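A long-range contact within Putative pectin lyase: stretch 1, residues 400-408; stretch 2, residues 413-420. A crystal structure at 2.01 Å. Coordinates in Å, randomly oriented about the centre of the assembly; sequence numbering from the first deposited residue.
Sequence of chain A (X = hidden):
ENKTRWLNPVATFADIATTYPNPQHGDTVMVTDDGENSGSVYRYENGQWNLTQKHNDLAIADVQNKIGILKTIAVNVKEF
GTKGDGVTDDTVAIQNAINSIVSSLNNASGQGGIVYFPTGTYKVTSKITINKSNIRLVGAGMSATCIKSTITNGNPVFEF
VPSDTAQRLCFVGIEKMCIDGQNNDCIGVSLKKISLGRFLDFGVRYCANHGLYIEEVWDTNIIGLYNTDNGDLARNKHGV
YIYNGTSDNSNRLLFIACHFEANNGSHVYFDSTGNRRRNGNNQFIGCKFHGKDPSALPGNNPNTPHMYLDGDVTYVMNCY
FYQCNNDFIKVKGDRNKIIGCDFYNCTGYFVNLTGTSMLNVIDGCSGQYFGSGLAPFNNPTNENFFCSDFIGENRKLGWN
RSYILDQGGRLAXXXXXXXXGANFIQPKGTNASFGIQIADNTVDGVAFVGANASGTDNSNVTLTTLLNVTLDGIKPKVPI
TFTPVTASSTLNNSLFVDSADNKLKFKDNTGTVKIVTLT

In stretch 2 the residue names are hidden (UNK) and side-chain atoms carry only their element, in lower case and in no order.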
ATOM      1  N   ASN A 400     -20.170   3.709 -19.977  1.00 19.80           N
ATOM      2  CA  ASN A 400     -20.701   4.236 -21.218  1.00 20.27           C
ATOM      3  C   ASN A 400     -21.705   5.355 -20.943  1.00 21.52           C
ATOM      4  O   ASN A 400     -21.351   6.343 -20.297  1.00 22.33           O
ATOM      5  CB  ASN A 400     -21.330   3.125 -22.044  1.00 21.50           C
ATOM      6  CG  ASN A 400     -21.249   3.428 -23.502  1.00 29.11           C
ATOM      7  OD1 ASN A 400     -20.334   4.130 -23.927  1.00 33.44           O
ATOM      8  ND2 ASN A 400     -22.218   2.959 -24.277  1.00 35.74           N
ATOM      9  N   ARG A 401     -22.958   5.221 -21.401  1.00 18.96           N
ATOM     10  CA  ARG A 401     -23.969   6.249 -21.148  1.00 21.65           C
ATOM     11  C   ARG A 401     -25.083   5.753 -20.220  1.00 18.92           C
ATOM     12  O   ARG A 401     -26.226   6.232 -20.286  1.00 15.54           O
ATOM     13  CB  ARG A 401     -24.534   6.777 -22.464  1.00 22.40           C
ATOM     14  CG  ARG A 401     -23.499   7.561 -23.266  1.00 26.16           C
ATOM     15  CD  ARG A 401     -23.966   7.838 -24.705  1.00 28.48           C
ATOM     16  NE  ARG A 401     -23.846   6.647 -25.541  1.00 34.01           N
ATOM     17  CZ  ARG A 401     -24.884   5.962 -26.010  1.00 39.09           C
ATOM     18  NH1 ARG A 401     -26.127   6.358 -25.732  1.00 33.25           N
ATOM     19  NH2 ARG A 401     -24.677   4.885 -26.762  1.00 40.56           N
ATOM     20  N   SER A 402     -24.738   4.828 -19.330  1.00 15.51           N
ATOM     21  CA  SER A 402     -25.646   4.259 -18.333  1.00 17.50           C
ATOM     22  C   SER A 402     -25.239   4.761 -16.949  1.00 17.09           C
ATOM     23  O   SER A 402     -24.096   4.548 -16.527  1.00 17.16           O
ATOM     24  CB  SER A 402     -25.593   2.721 -18.370  1.00 16.91           C
ATOM     25  OG  SER A 402     -25.957   2.204 -19.650  1.00 17.29           O
ATOM     26  N   TYR A 403     -26.148   5.448 -16.253  1.00 14.36           N
ATOM     27  CA  TYR A 403     -25.776   6.205 -15.059  1.00 17.19           C
ATOM     28  C   TYR A 403     -26.697   5.918 -13.887  1.00 16.47           C
ATOM     29  O   TYR A 403     -27.921   5.874 -14.037  1.00 17.82           O
ATOM     30  CB  TYR A 403     -25.795   7.727 -15.306  1.00 18.42           C
ATOM     31  CG  TYR A 403     -25.053   8.181 -16.530  1.00 19.79           C
ATOM     32  CD1 TYR A 403     -23.687   7.971 -16.661  1.00 22.45           C
ATOM     33  CD2 TYR A 403     -25.716   8.831 -17.551  1.00 18.17           C
ATOM     34  CE1 TYR A 403     -23.009   8.392 -17.785  1.00 21.34           C
ATOM     35  CE2 TYR A 403     -25.054   9.243 -18.669  1.00 19.33           C
ATOM     36  CZ  TYR A 403     -23.697   9.042 -18.781  1.00 20.91           C
ATOM     37  OH  TYR A 403     -23.043   9.474 -19.914  1.00 19.10           O
ATOM     38  N   ILE A 404     -26.098   5.751 -12.711  1.00 16.77           N
ATOM     39  CA  ILE A 404     -26.793   5.873 -11.430  1.00 17.02           C
ATOM     40  C   ILE A 404     -26.346   7.198 -10.837  1.00 16.91           C
ATOM     41  O   ILE A 404     -25.145   7.420 -10.633  1.00 18.02           O
ATOM     42  CB  ILE A 404     -26.474   4.703 -10.483  1.00 15.69           C
ATOM     43  CG1 ILE A 404     -26.909   3.376 -11.120  1.00 19.87           C
ATOM     44  CG2 ILE A 404     -27.157   4.905  -9.133  1.00 20.03           C
ATOM     45  CD1 ILE A 404     -26.630   2.191 -10.282  1.00 25.67           C
ATOM     46  N   LEU A 405     -27.291   8.074 -10.543  1.00 16.73           N
ATOM     47  CA  LEU A 405     -26.913   9.434 -10.208  1.00 14.29           C
ATOM     48  C   LEU A 405     -27.878  10.046  -9.204  1.00 16.41           C
ATOM     49  O   LEU A 405     -28.961   9.519  -8.910  1.00 14.06           O
ATOM     50  CB  LEU A 405     -26.831  10.296 -11.476  1.00 16.45           C
ATOM     51  CG  LEU A 405     -28.191  10.681 -12.086  1.00 18.63           C
ATOM     52  CD1 LEU A 405     -28.078  12.047 -12.763  1.00 16.62           C
ATOM     53  CD2 LEU A 405     -28.689   9.591 -13.040  1.00 15.84           C
ATOM     54  N   ASP A 406     -27.415  11.145  -8.634  1.00 16.46           N
ATOM     55  CA  ASP A 406     -28.222  12.045  -7.822  1.00 17.34           C
ATOM     56  C   ASP A 406     -28.912  13.016  -8.778  1.00 17.37           C
ATOM     57  O   ASP A 406     -28.242  13.806  -9.448  1.00 19.63           O
ATOM     58  CB  ASP A 406     -27.317  12.780  -6.835  1.00 18.25           C
ATOM     59  CG  ASP A 406     -28.066  13.777  -5.956  1.00 24.24           C
ATOM     60  OD1 ASP A 406     -29.296  13.972  -6.130  1.00 22.22           O
ATOM     61  OD2 ASP A 406     -27.407  14.367  -5.078  1.00 23.27           O
ATOM     62  N   GLN A 407     -30.235  12.960  -8.848  1.00 16.42           N
ATOM     63  CA  GLN A 407     -30.992  13.851  -9.731  1.00 19.05           C
ATOM     64  C   GLN A 407     -31.793  14.799  -8.842  1.00 19.58           C
ATOM     65  O   GLN A 407     -32.928  14.514  -8.468  1.00 18.26           O
ATOM     66  CB  GLN A 407     -31.887  13.070 -10.693  1.00 17.62           C
ATOM     67  CG  GLN A 407     -32.245  13.849 -11.988  1.00 18.27           C
ATOM     68  CD  GLN A 407     -33.084  15.083 -11.724  1.00 22.85           C
ATOM     69  OE1 GLN A 407     -34.311  15.012 -11.682  1.00 24.48           O
ATOM     70  NE2 GLN A 407     -32.430  16.203 -11.484  1.00 23.47           N
ATOM     71  N   GLY A 408     -31.181  15.931  -8.512  1.00 20.31           N
ATOM     72  CA  GLY A 408     -31.787  16.897  -7.618  1.00 24.62           C
ATOM     73  C   GLY A 408     -32.293  16.307  -6.321  1.00 20.91           C
ATOM     74  O   GLY A 408     -33.394  16.644  -5.880  1.00 23.50           O
ATOM     75  N   UNK A 413     -31.820   6.421 -12.225  1.00 13.54           N
ATOM     76  CA  UNK A 413     -31.268   5.382 -13.092  1.00 15.14           C
ATOM     77  C   UNK A 413     -31.539   5.867 -14.509  1.00 17.25           C
ATOM     78  O   UNK A 413     -32.669   5.750 -14.991  1.00 16.98           O
ATOM     79  c   UNK A 413     -32.804   3.986 -10.438  1.00 23.07           C
ATOM     80  c   UNK A 413     -30.391   3.538 -10.887  1.00 27.42           C
ATOM     81  c   UNK A 413     -31.917   4.025 -12.825  1.00 17.80           C
ATOM     82  c   UNK A 413     -31.810   3.407 -11.411  1.00 21.76           C
ATOM     83  N   UNK A 414     -30.521   6.438 -15.157  1.00 12.20           N
ATOM     84  CA  UNK A 414     -30.710   7.169 -16.403  1.00 16.42           C
ATOM     85  C   UNK A 414     -29.910   6.519 -17.525  1.00 19.09           C
ATOM     86  O   UNK A 414     -28.787   6.045 -17.317  1.00 15.13           O
ATOM     87  c   UNK A 414     -30.988  10.937 -15.624  1.00 13.01           C
ATOM     88  c   UNK A 414     -33.133  11.406 -14.631  1.00 14.95           C
ATOM     89  c   UNK A 414     -33.436  10.036 -14.688  1.00 15.35           C
ATOM     90  c   UNK A 414     -31.903  11.859 -15.098  1.00 15.79           C
ATOM     91  c   UNK A 414     -30.255   8.635 -16.277  1.00 14.99           C
ATOM     92  c   UNK A 414     -31.280   9.578 -15.696  1.00 13.90           C
ATOM     93  c   UNK A 414     -32.502   9.129 -15.206  1.00 13.01           C
ATOM     94  N   UNK A 415     -30.480   6.554 -18.728  1.00 15.45           N
ATOM     95  CA  UNK A 415     -29.830   6.065 -19.934  1.00 17.55           C
ATOM     96  C   UNK A 415     -29.737   7.213 -20.936  1.00 19.67           C
ATOM     97  O   UNK A 415     -30.765   7.748 -21.371  1.00 17.53           O
ATOM     98  c   UNK A 415     -28.555   3.715 -21.451  1.00 21.86           C
ATOM     99  o   UNK A 415     -28.303   3.156 -20.382  1.00 19.39           O
ATOM    100  c   UNK A 415     -30.605   4.875 -20.506  1.00 16.60           C
ATOM    101  c   UNK A 415     -29.964   4.266 -21.738  1.00 20.66           C
ATOM    102  n   UNK A 415     -27.639   3.878 -22.411  1.00 21.37           N
ATOM    103  N   UNK A 416     -28.509   7.617 -21.265  1.00 17.64           N
ATOM    104  CA  UNK A 416     -28.231   8.658 -22.260  1.00 19.73           C
ATOM    105  C   UNK A 416     -28.683  10.039 -21.797  1.00 19.83           C
ATOM    106  O   UNK A 416     -29.083  10.874 -22.613  1.00 17.66           O
ATOM    107  o   UNK A 416     -27.096   9.618 -24.698  1.00 22.79           O
ATOM    108  c   UNK A 416     -28.269   9.217 -24.749  1.00 22.23           C
ATOM    109  n   UNK A 416     -29.101   9.547 -25.745  1.00 22.56           N
ATOM    110  c   UNK A 416     -28.850   8.343 -23.630  1.00 19.10           C
ATOM    111  N   UNK A 417     -28.630  10.293 -20.494  1.00 18.56           N
ATOM    112  CA  UNK A 417     -28.913  11.623 -19.965  1.00 19.04           C
ATOM    113  C   UNK A 417     -28.403  11.659 -18.539  1.00 14.52           C
ATOM    114  O   UNK A 417     -28.459  10.656 -17.826  1.00 18.43           O
ATOM    115  c   UNK A 417     -30.423  11.962 -20.029  1.00 16.05           C
ATOM    116  c   UNK A 417     -30.679  13.396 -19.540  1.00 16.22           C
ATOM    117  c   UNK A 417     -31.232  10.955 -19.175  1.00 18.71           C
ATOM    118  N   UNK A 418     -27.915  12.823 -18.122  1.00 14.91           N
ATOM    119  CA  UNK A 418     -27.495  13.002 -16.739  1.00 19.27           C
ATOM    120  C   UNK A 418     -27.653  14.468 -16.373  1.00 19.96           C
ATOM    121  O   UNK A 418     -27.654  15.336 -17.241  1.00 20.36           O
ATOM    122  c   UNK A 418     -26.040  12.521 -16.507  1.00 15.62           C
ATOM    123  o   UNK A 418     -21.953  15.396 -19.236  1.00 23.46           O
ATOM    124  c   UNK A 418     -24.288  14.348 -16.643  1.00 21.13           C
ATOM    125  c   UNK A 418     -23.291  15.048 -17.308  1.00 22.14           C
ATOM    126  c   UNK A 418     -24.959  13.291 -17.253  1.00 20.21           C
ATOM    127  c   UNK A 418     -23.585  13.639 -19.244  1.00 20.82           C
ATOM    128  c   UNK A 418     -22.941  14.691 -18.598  1.00 20.79           C
ATOM    129  c   UNK A 418     -24.598  12.945 -18.560  1.00 19.99           C
ATOM    130  N   UNK A 419     -27.788  14.740 -15.074  1.00 19.70           N
ATOM    131  CA  UNK A 419     -27.933  16.112 -14.603  1.00 22.22           C
ATOM    132  C   UNK A 419     -26.573  16.761 -14.369  1.00 24.54           C
ATOM    133  O   UNK A 419     -25.711  16.199 -13.679  1.00 22.34           O
ATOM    134  n   UNK A 419     -30.006  19.183 -11.329  1.00 33.90           N
ATOM    135  c   UNK A 419     -28.781  17.599 -12.739  1.00 24.17           C
ATOM    136  c   UNK A 419     -29.875  17.789 -11.749  1.00 31.27           C
ATOM    137  n   UNK A 419     -32.160  18.908 -10.565  1.00 26.52           N
ATOM    138  n   UNK A 419     -31.114  20.965 -10.404  1.00 33.35           N
ATOM    139  c   UNK A 419     -31.092  19.685 -10.762  1.00 32.59           C
ATOM    140  c   UNK A 419     -28.755  16.174 -13.320  1.00 22.71           C
ATOM    141  N   UNK A 420     -26.393  17.957 -14.927  1.00 23.95           N
ATOM    142  CA  UNK A 420     -25.183  18.753 -14.713  1.00 23.80           C
ATOM    143  C   UNK A 420     -25.601  20.162 -14.310  1.00 27.42           C
ATOM    144  O   UNK A 420     -26.161  20.907 -15.126  1.00 23.73           O
ATOM    145  o   UNK A 420     -23.148  19.580 -15.746  1.00 33.77           O
ATOM    146  c   UNK A 420     -24.308  18.787 -15.965  1.00 23.29           C
TER
HETATM  147  O   HOH W   1     -24.812   3.187 -22.123  1.00 22.40           O

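Position 413 carries four side-chain carbons, forked at the second, and no polar atom. One tip of the fork lies 3.5 Å from CG1 of Ile-404, its partner in an antiparallel, non-hydrogen-bonded pair. A fork one carbon beyond CB identifies Leu-413; such an apolar chain suits a buried place beside isoleucine.

Position 414 has one carbon followed by a ring of six carbons bearing no oxygen. A ring carbon lies 3.7 Å from CD2 of Leu-405, and the far end of the ring reaches the CG of Gln-407. This is Phe-414, whose bare ring fills an apolar space without a hydroxyl to satisfy. Its backbone is paired twice with Tyr-403: Phe-414 N donates to Tyr-403 O and Tyr-403 N donates to Phe-414 O, both at 2.9 Å.

At position 415 three carbons end in one oxygen and one nitrogen, and the oxygen lies 2.6 Å from OG of Ser-402. This is Gln-415. Its OE1 accepts a hydrogen bond from that hydroxyl, while its NE2 donates to water 1 at 2.9 Å. The same water accepts from Arg-401 N and donates to Ser-402 OG, so the amide's two ends serve opposite roles in a buried polar cluster.

Position 416 is shorter, two carbons ending in oxygen and nitrogen; its backbone N donates to Arg-401 O at 2.8 Å. This is Asn-416, whose phi of 68° is one that asparagine tolerates better than most residues, and here the strand ends.

Position 417 shows a single carbon carrying two more. Its backbone O lies 3.3 Å from CD2 of Tyr-403, near the plane of that ring. The branching gives Val-417; its side chain points away from stretch 1 but is buried, so an apolar chain suits it.

Position 418 bears one carbon, then a six-carbon ring with a terminal oxygen; a ring carbon lies 3.7 Å from CE2 of Tyr-403. This is Tyr-418. It offers its ring edge to the face of the Tyr-403 ring in an offset arrangement, centroids 5.4 Å apart, while its OH is hydrogen-bonded elsewhere in the structure.

Position 419 has three carbons, a nitrogen, then a carbon with two nitrogens, one of them 3.6 Å from CA of Gly-408. This is Arg-419, whose extended chain carries NH1 to where an ideal CB on the glycine would clash with it.

Position 420, one carbon and one oxygen, is out of reach of stretch 1: Ser-420.

The contact thus begins as an antiparallel ladder. Leu-413 and Gln-415 share one face with Ile-404 and Ser-402, while Tyr-403 and Phe-414 occupy the other. Beyond the ladder, Tyr-418 and Arg-419 extend the packing along Tyr-403, Leu-405 and Gly-408.

Stretch 2 (413-420) LFQNVYRS
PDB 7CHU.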